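Local coordinates for protein lipid binding hydrolase (PDB 2IF6) that is of unconfirmed function but belongs to the permuted papain-like amidases and is probably a lipid-binding hydrolase, at residues Val72-Gly77 with Thr175-Glu180; Pro5-Ile10 with Met36-Asn41; Gly129-Leu134 with Thr161-Gln166; Gln24-Ser29 with Phe137-Pro142; Gln85-Thr90 with Gln121-Met126. One frame throughout, in Å; residues are numbered along the deposited sequence.

Interaction 1: residues Val72-Gly77 with Thr175-Glu180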
# COMPACT_ATOMS: atom_id res chain seq x y z
N VAL A 72 -3.97 11.18 0.07
CA VAL A 72 -4.58 10.41 -1.01
C VAL A 72 -3.96 10.81 -2.33
O VAL A 72 -3.87 12.00 -2.63
CB VAL A 72 -6.11 10.68 -1.08
CG1 VAL A 72 -6.71 9.86 -2.20
CG2 VAL A 72 -6.80 10.31 0.27
N ARG A 73 -3.56 9.83 -3.14
CA ARG A 73 -3.05 10.10 -4.48
C ARG A 73 -4.04 9.58 -5.53
O ARG A 73 -4.75 8.60 -5.30
CB ARG A 73 -1.70 9.42 -4.69
CG ARG A 73 -0.65 9.88 -3.67
CD ARG A 73 0.01 11.17 -4.12
NE ARG A 73 1.21 10.94 -4.91
CZ ARG A 73 1.99 11.92 -5.35
NH1 ARG A 73 1.69 13.20 -5.08
NH2 ARG A 73 3.07 11.63 -6.08
N ARG A 74 -4.10 10.25 -6.67
CA ARG A 74 -4.97 9.81 -7.76
C ARG A 74 -4.27 9.98 -9.09
O ARG A 74 -3.47 10.90 -9.26
CB ARG A 74 -6.26 10.68 -7.75
CG ARG A 74 -7.17 10.47 -9.00
CD ARG A 74 -8.43 11.35 -8.96
NE ARG A 74 -9.18 11.16 -7.71
CZ ARG A 74 -10.09 12.00 -7.24
NH1 ARG A 74 -10.41 13.10 -7.95
NH2 ARG A 74 -10.72 11.72 -6.09
N VAL A 75 -4.62 9.14 -10.08
CA VAL A 75 -4.00 9.35 -11.37
C VAL A 75 -4.37 10.75 -11.86
O VAL A 75 -5.53 11.13 -11.81
CB VAL A 75 -4.43 8.25 -12.38
CG1 VAL A 75 -4.01 8.66 -13.80
CG2 VAL A 75 -3.83 6.88 -11.93
N GLU A 76 -3.37 11.50 -12.33
CA GLU A 76 -3.56 12.90 -12.67
C GLU A 76 -4.56 13.04 -13.83
O GLU A 76 -4.44 12.32 -14.87
CB GLU A 76 -2.23 13.58 -13.02
CG GLU A 76 -2.33 15.09 -12.74
CD GLU A 76 -1.13 15.86 -13.19
OE1 GLU A 76 -0.12 15.22 -13.55
OE2 GLU A 76 -1.18 17.10 -13.14
N GLY A 77 -5.53 13.93 -13.64
CA GLY A 77 -6.68 14.06 -14.58
C GLY A 77 -7.84 13.08 -14.37
O GLY A 77 -8.89 13.18 -15.03
N THR A 175 -1.10 12.40 -8.61
CA THR A 175 -1.11 13.71 -8.02
C THR A 175 -1.82 13.60 -6.67
O THR A 175 -2.64 12.70 -6.50
CB THR A 175 -1.88 14.73 -8.96
OG1 THR A 175 -1.71 16.04 -8.47
CG2 THR A 175 -3.38 14.43 -9.02
N THR A 176 -1.59 14.53 -5.76
CA THR A 176 -2.28 14.47 -4.48
C THR A 176 -3.66 15.14 -4.52
O THR A 176 -3.77 16.30 -4.92
CB THR A 176 -1.47 15.17 -3.39
OG1 THR A 176 -0.17 14.58 -3.28
CG2 THR A 176 -2.20 15.13 -2.07
N VAL A 177 -4.69 14.44 -4.06
CA VAL A 177 -6.08 14.95 -4.12
C VAL A 177 -6.70 15.13 -2.71
O VAL A 177 -7.78 15.69 -2.57
CB VAL A 177 -6.99 14.04 -4.99
CG1 VAL A 177 -6.50 14.03 -6.45
CG2 VAL A 177 -7.08 12.62 -4.40
N ALA A 178 -6.00 14.65 -1.67
CA ALA A 178 -6.47 14.88 -0.29
C ALA A 178 -5.32 14.74 0.66
O ALA A 178 -4.44 13.90 0.44
CB ALA A 178 -7.54 13.90 0.08
N LYS A 179 -5.32 15.56 1.70
CA LYS A 179 -4.23 15.50 2.66
C LYS A 179 -4.70 15.99 3.97
O LYS A 179 -5.09 17.16 4.09
CB LYS A 179 -3.05 16.34 2.22
CG LYS A 179 -1.76 15.69 2.59
CD LYS A 179 -0.70 16.68 2.92
CE LYS A 179 -0.42 17.59 1.77
NZ LYS A 179 0.41 18.65 2.36
N GLU A 180 -4.67 15.12 4.96
CA GLU A 180 -4.82 15.57 6.36
C GLU A 180 -3.58 15.07 7.06
O GLU A 180 -3.59 14.00 7.66
CB GLU A 180 -6.05 14.97 7.02
CG GLU A 180 -7.37 15.40 6.36
CD GLU A 180 -7.82 16.76 6.83
OE1 GLU A 180 -7.41 17.17 7.95
OE2 GLU A 180 -8.58 17.42 6.09

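Interaction 2: residues Pro5-Ile10 with Met36-Asn41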
# COMPACT_ATOMS: atom_id res chain seq x y z
N PRO A 5 -14.08 11.01 -2.78
CA PRO A 5 -13.45 9.72 -3.03
C PRO A 5 -13.90 9.11 -4.34
O PRO A 5 -15.10 9.21 -4.71
CB PRO A 5 -13.90 8.85 -1.83
CG PRO A 5 -14.07 9.89 -0.70
CD PRO A 5 -14.67 11.09 -1.43
N GLN A 6 -12.94 8.55 -5.06
CA GLN A 6 -13.21 7.82 -6.31
C GLN A 6 -12.48 6.50 -6.29
O GLN A 6 -11.37 6.40 -5.76
CB GLN A 6 -12.79 8.65 -7.54
CG GLN A 6 -13.62 9.91 -7.75
CD GLN A 6 -13.04 10.89 -8.79
OE1 GLN A 6 -12.10 10.58 -9.48
NE2 GLN A 6 -13.61 12.08 -8.87
N THR A 7 -13.07 5.49 -6.93
CA THR A 7 -12.47 4.18 -7.03
C THR A 7 -11.09 4.30 -7.70
O THR A 7 -10.94 4.99 -8.75
CB THR A 7 -13.33 3.23 -7.89
OG1 THR A 7 -14.57 2.97 -7.20
CG2 THR A 7 -12.57 1.92 -8.12
N GLY A 8 -10.10 3.65 -7.11
CA GLY A 8 -8.74 3.80 -7.56
C GLY A 8 -7.85 4.77 -6.78
O GLY A 8 -6.63 4.66 -6.90
N ASP A 9 -8.42 5.72 -6.02
CA ASP A 9 -7.61 6.65 -5.22
C ASP A 9 -6.75 5.82 -4.26
O ASP A 9 -7.25 4.84 -3.66
CB ASP A 9 -8.46 7.64 -4.38
CG ASP A 9 -9.21 8.63 -5.22
OD1 ASP A 9 -9.01 8.68 -6.49
OD2 ASP A 9 -10.03 9.36 -4.61
N ILE A 10 -5.48 6.15 -4.16
CA ILE A 10 -4.59 5.36 -3.32
C ILE A 10 -4.35 6.15 -2.06
O ILE A 10 -3.95 7.31 -2.13
CB ILE A 10 -3.27 5.04 -4.04
CG1 ILE A 10 -3.58 4.38 -5.41
CG2 ILE A 10 -2.40 4.11 -3.16
CD1 ILE A 10 -2.34 4.24 -6.37
N MET A 36 -6.50 0.99 -1.49
CA MET A 36 -7.07 1.64 -2.68
C MET A 36 -8.55 1.80 -2.45
O MET A 36 -9.23 0.84 -2.00
CB MET A 36 -6.81 0.80 -3.94
CG MET A 36 -7.39 1.36 -5.33
SD MET A 36 -7.22 0.11 -6.64
CE MET A 36 -8.70 -0.93 -6.34
N LEU A 37 -9.06 2.98 -2.75
CA LEU A 37 -10.49 3.28 -2.59
C LEU A 37 -11.28 2.43 -3.60
O LEU A 37 -10.86 2.27 -4.74
CB LEU A 37 -10.77 4.77 -2.82
CG LEU A 37 -10.69 5.78 -1.65
CD1 LEU A 37 -11.84 5.57 -0.70
CD2 LEU A 37 -9.34 5.71 -0.94
N VAL A 38 -12.39 1.84 -3.12
CA VAL A 38 -13.40 1.22 -4.00
C VAL A 38 -14.77 1.74 -3.52
O VAL A 38 -15.13 1.58 -2.34
CB VAL A 38 -13.36 -0.32 -4.03
CG1 VAL A 38 -14.50 -0.87 -4.89
CG2 VAL A 38 -12.06 -0.80 -4.58
N MET A 39 -15.49 2.42 -4.42
CA MET A 39 -16.86 2.86 -4.16
C MET A 39 -17.80 1.67 -4.37
O MET A 39 -17.87 1.08 -5.45
CB MET A 39 -17.25 4.08 -5.01
CG MET A 39 -16.23 5.21 -4.98
SD MET A 39 -15.72 5.79 -3.32
CE MET A 39 -17.21 6.57 -2.81
N ARG A 40 -18.47 1.27 -3.29
CA ARG A 40 -19.40 0.15 -3.36
C ARG A 40 -20.77 0.70 -3.02
O ARG A 40 -20.97 1.27 -1.95
CB ARG A 40 -19.01 -0.94 -2.39
CG ARG A 40 -17.59 -1.48 -2.59
CD ARG A 40 -17.24 -2.37 -1.40
NE ARG A 40 -17.81 -3.71 -1.49
CZ ARG A 40 -18.04 -4.49 -0.43
NH1 ARG A 40 -17.78 -4.07 0.81
NH2 ARG A 40 -18.55 -5.70 -0.58
N ASN A 41 -21.71 0.62 -3.97
CA ASN A 41 -23.01 1.30 -3.83
C ASN A 41 -22.81 2.76 -3.42
O ASN A 41 -23.51 3.29 -2.56
CB ASN A 41 -23.92 0.55 -2.85
CG ASN A 41 -25.39 0.96 -2.94
OD1 ASN A 41 -26.26 0.27 -2.41
ND2 ASN A 41 -25.67 2.10 -3.56

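Interaction 3: residues Gly129-Leu134 with Thr161-Gln166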
# COMPACT_ATOMS: atom_id res chain seq x y z
N GLY A 129 4.68 2.74 -9.54
CA GLY A 129 5.78 2.55 -8.60
C GLY A 129 6.90 1.67 -9.08
O GLY A 129 6.69 0.67 -9.81
N GLU A 130 8.12 2.04 -8.68
CA GLU A 130 9.32 1.33 -9.07
C GLU A 130 9.50 0.13 -8.13
O GLU A 130 9.23 0.22 -6.92
CB GLU A 130 10.54 2.26 -9.03
CG GLU A 130 10.48 3.47 -10.00
CD GLU A 130 10.27 3.06 -11.46
OE1 GLU A 130 11.17 2.45 -12.08
OE2 GLU A 130 9.16 3.33 -11.99
N GLN A 131 9.92 -0.99 -8.69
CA GLN A 131 10.26 -2.16 -7.89
C GLN A 131 11.75 -2.09 -7.63
O GLN A 131 12.50 -1.60 -8.48
CB GLN A 131 9.99 -3.43 -8.67
CG GLN A 131 8.55 -3.73 -9.04
CD GLN A 131 8.41 -4.96 -9.96
OE1 GLN A 131 9.40 -5.49 -10.47
NE2 GLN A 131 7.19 -5.41 -10.16
N GLN A 132 12.18 -2.58 -6.48
CA GLN A 132 13.60 -2.80 -6.25
C GLN A 132 13.80 -4.01 -5.33
O GLN A 132 12.83 -4.61 -4.86
CB GLN A 132 14.31 -1.53 -5.74
CG GLN A 132 14.01 -1.16 -4.32
CD GLN A 132 14.81 0.05 -3.78
OE1 GLN A 132 15.32 0.89 -4.53
NE2 GLN A 132 14.93 0.11 -2.46
N LYS A 133 15.05 -4.42 -5.14
CA LYS A 133 15.32 -5.62 -4.31
C LYS A 133 15.31 -5.25 -2.84
O LYS A 133 15.64 -4.12 -2.48
CB LYS A 133 16.65 -6.24 -4.70
CG LYS A 133 16.61 -7.06 -5.98
CD LYS A 133 18.01 -7.45 -6.38
CE LYS A 133 17.94 -8.43 -7.52
NZ LYS A 133 19.29 -8.81 -8.00
N LEU A 134 14.96 -6.20 -1.99
CA LEU A 134 14.95 -5.94 -0.55
C LEU A 134 16.29 -5.37 -0.06
O LEU A 134 16.30 -4.46 0.76
CB LEU A 134 14.58 -7.21 0.25
CG LEU A 134 14.66 -7.03 1.77
CD1 LEU A 134 13.53 -6.13 2.22
CD2 LEU A 134 14.63 -8.39 2.48
N THR A 161 12.21 -9.12 -5.10
CA THR A 161 11.59 -7.92 -5.69
C THR A 161 10.52 -7.37 -4.75
O THR A 161 9.55 -8.08 -4.46
CB THR A 161 10.87 -8.33 -7.00
OG1 THR A 161 11.85 -8.80 -7.94
CG2 THR A 161 10.07 -7.14 -7.62
N VAL A 162 10.65 -6.11 -4.31
CA VAL A 162 9.67 -5.51 -3.41
C VAL A 162 9.12 -4.18 -3.94
O VAL A 162 9.84 -3.46 -4.66
CB VAL A 162 10.31 -5.22 -2.03
CG1 VAL A 162 9.36 -4.41 -1.15
CG2 VAL A 162 10.67 -6.54 -1.32
N VAL A 163 7.88 -3.84 -3.57
CA VAL A 163 7.34 -2.49 -3.86
C VAL A 163 6.92 -1.88 -2.54
O VAL A 163 6.06 -2.44 -1.85
CB VAL A 163 6.11 -2.54 -4.79
CG1 VAL A 163 5.49 -1.13 -4.96
CG2 VAL A 163 6.51 -3.08 -6.13
N SER A 164 7.48 -0.74 -2.18
CA SER A 164 7.11 -0.10 -0.90
C SER A 164 5.89 0.85 -1.05
O SER A 164 5.52 1.23 -2.18
CB SER A 164 8.30 0.65 -0.34
OG SER A 164 8.63 1.75 -1.18
N PRO A 165 5.27 1.23 0.08
CA PRO A 165 4.27 2.29 0.01
C PRO A 165 4.88 3.58 -0.56
O PRO A 165 4.24 4.20 -1.40
CB PRO A 165 3.83 2.48 1.47
CG PRO A 165 4.12 1.14 2.09
CD PRO A 165 5.38 0.65 1.44
N GLN A 166 6.07 3.98 -0.11
CA GLN A 166 6.70 5.19 -0.68
C GLN A 166 6.87 5.08 -2.21
O GLN A 166 6.66 6.06 -2.95
CB GLN A 166 8.06 5.50 -0.01
CG GLN A 166 8.66 6.89 -0.38
CD GLN A 166 7.77 8.08 0.01
OE1 GLN A 166 7.32 8.19 1.14
NE2 GLN A 166 7.53 9.00 -0.95
O HOH W 1 9.78 -0.50 -4.43

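Interaction 4: residues Gln24-Ser29 with Phe137-Pro142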
# COMPACT_ATOMS: atom_id res chain seq x y z
N GLN A 24 9.12 2.54 7.93
CA GLN A 24 9.38 3.97 7.67
C GLN A 24 10.88 4.25 7.47
O GLN A 24 11.31 4.97 6.54
CB GLN A 24 8.88 4.79 8.85
CG GLN A 24 7.36 4.79 9.03
CD GLN A 24 6.96 5.70 10.16
OE1 GLN A 24 7.60 5.70 11.22
NE2 GLN A 24 5.94 6.50 9.95
N LEU A 25 11.69 3.63 8.31
CA LEU A 25 13.14 3.82 8.26
C LEU A 25 13.80 3.20 7.02
O LEU A 25 14.57 3.86 6.34
CB LEU A 25 13.74 3.21 9.52
CG LEU A 25 13.64 4.01 10.81
CD1 LEU A 25 14.20 3.10 11.88
CD2 LEU A 25 14.42 5.32 10.70
N ALA A 26 13.50 1.94 6.75
CA ALA A 26 14.05 1.24 5.60
C ALA A 26 13.66 1.90 4.25
O ALA A 26 14.38 1.78 3.24
CB ALA A 26 13.58 -0.22 5.61
N THR A 27 12.49 2.53 4.23
CA THR A 27 11.97 2.99 2.92
C THR A 27 12.03 4.50 2.77
O THR A 27 11.57 5.03 1.72
CB THR A 27 10.51 2.59 2.69
OG1 THR A 27 9.68 3.29 3.63
CG2 THR A 27 10.32 1.06 2.77
N HIS A 28 12.59 5.14 3.80
CA HIS A 28 12.77 6.59 3.97
C HIS A 28 11.45 7.32 3.83
O HIS A 28 11.31 8.21 2.99
CB HIS A 28 13.83 7.17 3.02
CG HIS A 28 15.24 6.76 3.34
ND1 HIS A 28 16.34 7.33 2.73
CD2 HIS A 28 15.73 5.82 4.19
CE1 HIS A 28 17.45 6.77 3.20
NE2 HIS A 28 17.10 5.85 4.09
N SER A 29 10.46 6.94 4.61
CA SER A 29 9.10 7.35 4.30
C SER A 29 8.34 7.52 5.59
O SER A 29 8.67 6.85 6.57
CB SER A 29 8.41 6.26 3.44
OG SER A 29 7.06 6.61 3.15
N PHE A 137 16.95 -1.43 -0.08
CA PHE A 137 16.38 -0.53 0.91
C PHE A 137 17.47 -0.17 1.89
O PHE A 137 18.61 -0.65 1.74
CB PHE A 137 15.12 -1.14 1.54
CG PHE A 137 13.97 -1.20 0.56
CD1 PHE A 137 13.13 -0.11 0.40
CD2 PHE A 137 13.78 -2.31 -0.25
CE1 PHE A 137 12.08 -0.15 -0.53
CE2 PHE A 137 12.73 -2.36 -1.18
CZ PHE A 137 11.88 -1.29 -1.32
N ASP A 138 17.15 0.70 2.85
CA ASP A 138 18.11 1.14 3.85
C ASP A 138 17.96 0.25 5.08
O ASP A 138 17.02 0.41 5.86
CB ASP A 138 17.89 2.60 4.19
CG ASP A 138 18.97 3.16 5.13
OD1 ASP A 138 19.85 2.39 5.62
OD2 ASP A 138 18.94 4.38 5.37
N LEU A 139 18.89 -0.67 5.24
CA LEU A 139 18.81 -1.70 6.28
C LEU A 139 19.87 -1.47 7.34
O LEU A 139 20.08 -2.30 8.23
CB LEU A 139 18.94 -3.10 5.65
CG LEU A 139 17.98 -3.47 4.51
CD1 LEU A 139 18.17 -4.91 4.10
CD2 LEU A 139 16.49 -3.23 4.84
N SER A 140 20.50 -0.30 7.26
CA SER A 140 21.57 0.06 8.15
C SER A 140 21.10 0.34 9.59
O SER A 140 21.81 -0.01 10.51
CB SER A 140 22.37 1.23 7.58
OG SER A 140 21.63 2.42 7.66
N ASN A 141 19.91 0.88 9.79
CA ASN A 141 19.47 1.19 11.17
C ASN A 141 19.31 -0.08 12.02
O ASN A 141 18.72 -1.04 11.55
CB ASN A 141 18.17 1.99 11.16
CG ASN A 141 17.90 2.70 12.49
OD1 ASN A 141 17.42 2.09 13.46
ND2 ASN A 141 18.16 4.00 12.52
N PRO A 142 19.84 -0.08 13.26
CA PRO A 142 19.77 -1.26 14.14
C PRO A 142 18.34 -1.67 14.49
O PRO A 142 18.09 -2.86 14.72
CB PRO A 142 20.50 -0.81 15.41
CG PRO A 142 21.36 0.34 14.98
CD PRO A 142 20.54 1.04 13.92
O HOH W 2 17.64 4.36 7.72

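Interaction 5: residues Gln85-Thr90 with Gln121-Met126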
# COMPACT_ATOMS: atom_id res chain seq x y z
N GLN A 85 -14.10 0.71 -13.05
CA GLN A 85 -14.74 -0.62 -13.08
C GLN A 85 -13.72 -1.74 -13.31
O GLN A 85 -13.91 -2.87 -12.83
CB GLN A 85 -15.82 -0.70 -14.18
CG GLN A 85 -17.11 0.06 -13.83
CD GLN A 85 -18.08 0.25 -14.99
OE1 GLN A 85 -17.83 -0.18 -16.14
NE2 GLN A 85 -19.21 0.91 -14.70
N LYS A 86 -12.66 -1.47 -14.06
CA LYS A 86 -11.62 -2.50 -14.24
C LYS A 86 -10.80 -2.70 -12.96
O LYS A 86 -10.47 -3.85 -12.60
CB LYS A 86 -10.73 -2.21 -15.44
CG LYS A 86 -11.44 -2.42 -16.77
CD LYS A 86 -10.56 -1.97 -17.93
CE LYS A 86 -11.30 -2.13 -19.26
NZ LYS A 86 -10.41 -1.78 -20.42
N LEU A 87 -10.47 -1.61 -12.26
CA LEU A 87 -9.77 -1.72 -10.96
C LEU A 87 -10.63 -2.47 -9.96
O LEU A 87 -10.15 -3.40 -9.30
CB LEU A 87 -9.42 -0.34 -10.38
CG LEU A 87 -8.31 0.41 -11.13
CD1 LEU A 87 -8.37 1.85 -10.69
CD2 LEU A 87 -6.88 -0.20 -10.97
N ALA A 88 -11.90 -2.09 -9.86
CA ALA A 88 -12.83 -2.76 -8.95
C ALA A 88 -12.92 -4.28 -9.21
O ALA A 88 -12.87 -5.07 -8.27
CB ALA A 88 -14.20 -2.10 -9.00
N GLN A 89 -13.05 -4.65 -10.49
CA GLN A 89 -13.14 -6.05 -10.97
C GLN A 89 -11.91 -6.89 -10.62
O GLN A 89 -12.00 -8.03 -10.16
CB GLN A 89 -13.29 -6.02 -12.50
CG GLN A 89 -13.73 -7.31 -13.18
CD GLN A 89 -14.04 -7.12 -14.68
OE1 GLN A 89 -13.32 -6.42 -15.41
NE2 GLN A 89 -15.12 -7.77 -15.14
N THR A 90 -10.75 -6.32 -10.93
CA THR A 90 -9.49 -6.97 -10.64
C THR A 90 -9.26 -7.13 -9.16
O THR A 90 -8.77 -8.16 -8.73
CB THR A 90 -8.33 -6.17 -11.26
OG1 THR A 90 -8.51 -6.14 -12.67
CG2 THR A 90 -6.97 -6.81 -10.96
N GLN A 121 -1.62 -2.92 -12.19
CA GLN A 121 -0.87 -3.50 -13.28
C GLN A 121 -1.80 -4.43 -14.04
O GLN A 121 -1.86 -4.39 -15.26
CB GLN A 121 0.37 -4.23 -12.75
CG GLN A 121 0.86 -5.47 -13.58
CD GLN A 121 1.29 -5.15 -14.99
OE1 GLN A 121 1.16 -5.99 -15.90
NE2 GLN A 121 1.82 -3.94 -15.19
N ASN A 122 -2.53 -5.25 -13.32
CA ASN A 122 -3.37 -6.24 -13.97
C ASN A 122 -4.65 -5.69 -14.58
O ASN A 122 -5.11 -6.19 -15.59
CB ASN A 122 -3.61 -7.44 -13.06
CG ASN A 122 -2.37 -8.33 -12.96
OD1 ASN A 122 -1.94 -8.90 -13.97
ND2 ASN A 122 -1.77 -8.40 -11.78
N ALA A 123 -5.18 -4.62 -14.00
CA ALA A 123 -6.40 -4.02 -14.53
C ALA A 123 -6.15 -3.04 -15.70
O ALA A 123 -6.88 -3.08 -16.71
CB ALA A 123 -7.19 -3.33 -13.43
N LEU A 124 -5.16 -2.17 -15.57
CA LEU A 124 -4.96 -1.06 -16.52
C LEU A 124 -3.61 -1.14 -17.25
O LEU A 124 -3.33 -0.30 -18.11
CB LEU A 124 -5.06 0.30 -15.78
CG LEU A 124 -6.30 0.55 -14.90
CD1 LEU A 124 -6.28 1.94 -14.31
CD2 LEU A 124 -7.60 0.31 -15.75
N GLY A 125 -2.78 -2.11 -16.88
CA GLY A 125 -1.40 -2.20 -17.38
C GLY A 125 -0.53 -1.01 -17.00
O GLY A 125 0.41 -0.67 -17.73
N MET A 126 -0.83 -0.36 -15.87
CA MET A 126 -0.01 0.73 -15.36
C MET A 126 0.92 0.18 -14.28
O MET A 126 0.49 -0.59 -13.43
CB MET A 126 -0.87 1.84 -14.72
CG MET A 126 -1.88 2.54 -15.64
SD MET A 126 -2.86 3.85 -14.82
CE MET A 126 -1.70 4.51 -13.66

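Interaction 1: residues Val72-Gly77 with Thr175-Glu180
Val72 faces both Val177 and Ala178 across an antiparallel strand pair, forming a classic beta bulge that shifts the register by one residue. Its backbone N donates to Ala178 O at 2.8 Å, and its carbonyl oxygen accepts from Val177 N at 2.9 Å. Beyond the bulge, Thr175 exchanges two backbone hydrogen bonds with Arg74, Thr175 N to Arg74 O and Arg74 N to Thr175 O, both 2.9 Å, and its CG2 lies against Arg74 O and Glu76 CG. The two methyls of Val72 are divided between the bulge residues. CG1, anti to the backbone N (chi1 -179°), meets Val177 CG2 at 3.5 Å, whereas CG2 lies 3.7 Å from Ala178 CB. Val177 also packs on Arg74, crossing it at about a right angle, with its CG1 touching Arg74 CB at 3.6 Å. On the other face of the sheet, Arg73 NH1 donates to Thr176 OG1 within the guanidinium plane (2.9 Å), while its NH2 bonds to Phe169 O. Backbone bonds thus attach strand 174-180 to the border of the six-stranded sheet, and Val177 CG2 lays an apolar contact over one guanidinium face of Arg74, whose charge is met by Asp9 from outside the strand pair.

Interaction 2: residues Pro5-Ile10 with Met36-Asn41
Gly8 and Asp9 bracket Leu37 through the backbone, Gly8 N donating to Leu37 O at 2.8 Å and Asp9 O accepting from Leu37 N in a nearly straight bond (174°). The chain reaches this position through a type II beta turn from Gln6 to Asp9, with Gly8 adopting the positive phi of the turn's third residue. Thr7, at the turn's second position, adds a side-chain bond: with chi1 at -67°, OG1 lies beside its own backbone N and accepts from Met39 N at 3.0 Å. Leu37 packs against the turn. Its CB approaches Gln6 O at 3.4 Å, CD2 lies against Asp9 O and CB, and CD1 reaches Pro5 CB at 4.0 Å. The turn leads into strand 10-13, which lies beside strand 33-40 in the antiparallel sheet of this papain-like fold; Ile10 and Met36 form the first non-hydrogen-bonded pair between them. Met39, bent at chi2, brings SD to 3.9 Å from Pro5 CB, just ahead of the turn. At the other end, Met36 CG packs on Gly8 CA at 3.6 Å. OD2 of Asp9 accepts Gln6 N from above the carboxylate plane and also Trp3 NE1, while OD1 is taken up by Arg74 of the adjoining strand 70-75.

Interaction 3: residues Gly129-Leu134 with Thr161-Gln166
Gln131 lays its side chain obliquely across Thr161 and Val163. Its CB lies 3.9 Å from Thr161 CG2. CG stands beside the backbone N (chi1 -64°), where it meets Val163 CG2 at 3.6 Å. From there the chain runs extended, and CD passes the Thr161 methyl, CG2, at 3.6 Å. At the tip, OE1 comes to 3.4 Å from the same methyl, a van der Waals contact. The Gln131 side chain also touches Trp105 and Trp117. The backbones beneath form a small two-stranded antiparallel sheet, 132-133 with 161-162, in which Gln132 and Val162 are a hydrogen-bonded pair. Val162 N donates to Gln132 O at 2.7 Å, and Gln132 N returns the bond to Val162 O; both donors lie nearly along the C=O axis of their acceptors. Where the strands part, a water takes over: it donates to Glu130 O and Val162 O and accepts from Ser164 N, at 3.2 Å. Val162 O therefore accepts from both Gln132 N and the water. Val163 N leaves the pairing for Tyr111 OH, and the chain turns into helix 165-169, where Ser164 at the N-cap bonds through OG to Ala167 N.

Interaction 4: residues Gln24-Ser29 with Phe137-Pro142
Ala26, in the last turn of helix 20-27, and His28, just past it, bind Asp138 of the loop that precedes helix 142-152. The helix closes in a Schellman motif: His28 has positive phi, Ser29 N donates back to Gln24 O, and His28 N makes a weak bond to Leu25 O. Ala26 O is used by the neighbouring loop instead, accepting Asp138 N at 3.0 Å in the carbonyl plane, on a lone pair. The rim of the Phe137 ring, at CD1, also comes up to this oxygen, while Thr27 CG2 is 3.9 Å from Phe137 CD1, the two side chains pointing the same way. Asp138 O in turn receives a short CA-H...O contact from Ala26 CA, 3.1 Å away.

The two carboxylate oxygens of Asp138 have separate tasks. OD2 takes His28 NE2 on its anti lone pair at 2.7 Å, with an N-H...O angle of 173°; the oxygen lies in the imidazole plane, and that plane stands 65° from the carboxylate. The negative charge would probably help to keep the imidazole protonated. A water linking OD2 with Leu25 O adds only weak bonds. OD1 serves its own loop, where Ser140 N closes an Asx turn and Ser140 OG occupies the syn lone pair. Three residues on from Asp138, Asn141 is the N-cap of helix 142-152, its OD1 accepting from Leu143 N. The same OD1 lies 3.7 Å from Leu25 CD1.

Interaction 5: residues Gln85-Thr90 with Gln121-Met126
Helix-helix packing between helix 81-91 and the C-terminal turn of helix 112-124 centres on Ala123, whose CB is inserted among Lys86, Leu87 and Thr90. This methyl lies 3.4 Å from Lys86 O and 3.2 Å from Thr90 OG1, an approach that brings the two backbones close, with Leu87 CA and Ala123 CA 5.4 Å apart. The threonine hydroxyl is satisfied within its own helix: OG1, beside the backbone N (chi1 -61°), donates to Lys86 O at 3.0 Å. Thr90 N reaches the same carbonyl from the opposite face of its plane, so that oxygen accepts two bonds. The other branch of Thr90, CG2, lies 4.0 Å from Asn122 CB. Beside this, Leu87 and Leu124 cross at about a right angle, Leu87 CD2 meeting Leu124 CD1 at 4.0 Å and also touching Ala123 CB. Leu124 CD2 packs on Lys86 CB, the root of an extended chain whose NZ leads away to a long, weak ion pair with Glu82. Leu87 also touches Val119 and Tyr120 of helix 112-124 and Leu79 of the preceding loop, while Met126, just beyond the helix end, touches Tyr120 and packs on Val75 at the end of strand 70-75.

Interactions 1 and 2 share the six-stranded sheet, their centres about 12 Å apart, and are joined by the salt bridge from Arg74 NE to Asp9 OD1 (2.8 Å) and by Arg73 N to Ile10 O. The centres of interactions 5 and 2 are also about 12 Å apart, and there Leu87 CD1 packs on Gly8 CA at 3.7 Å. Interactions 3 and 4 form a second group on the opposite side of the chain's centre from interaction 2; Gln166 OE1 and Ser29 OG approach to 2.6 Å, and Phe137 packs on Val162. Cys112, His33 and Glu48 have a geometry consistent with a papain-like triad, though unconfirmed; the side chain of Met36 in interaction 2 lies near them without touching.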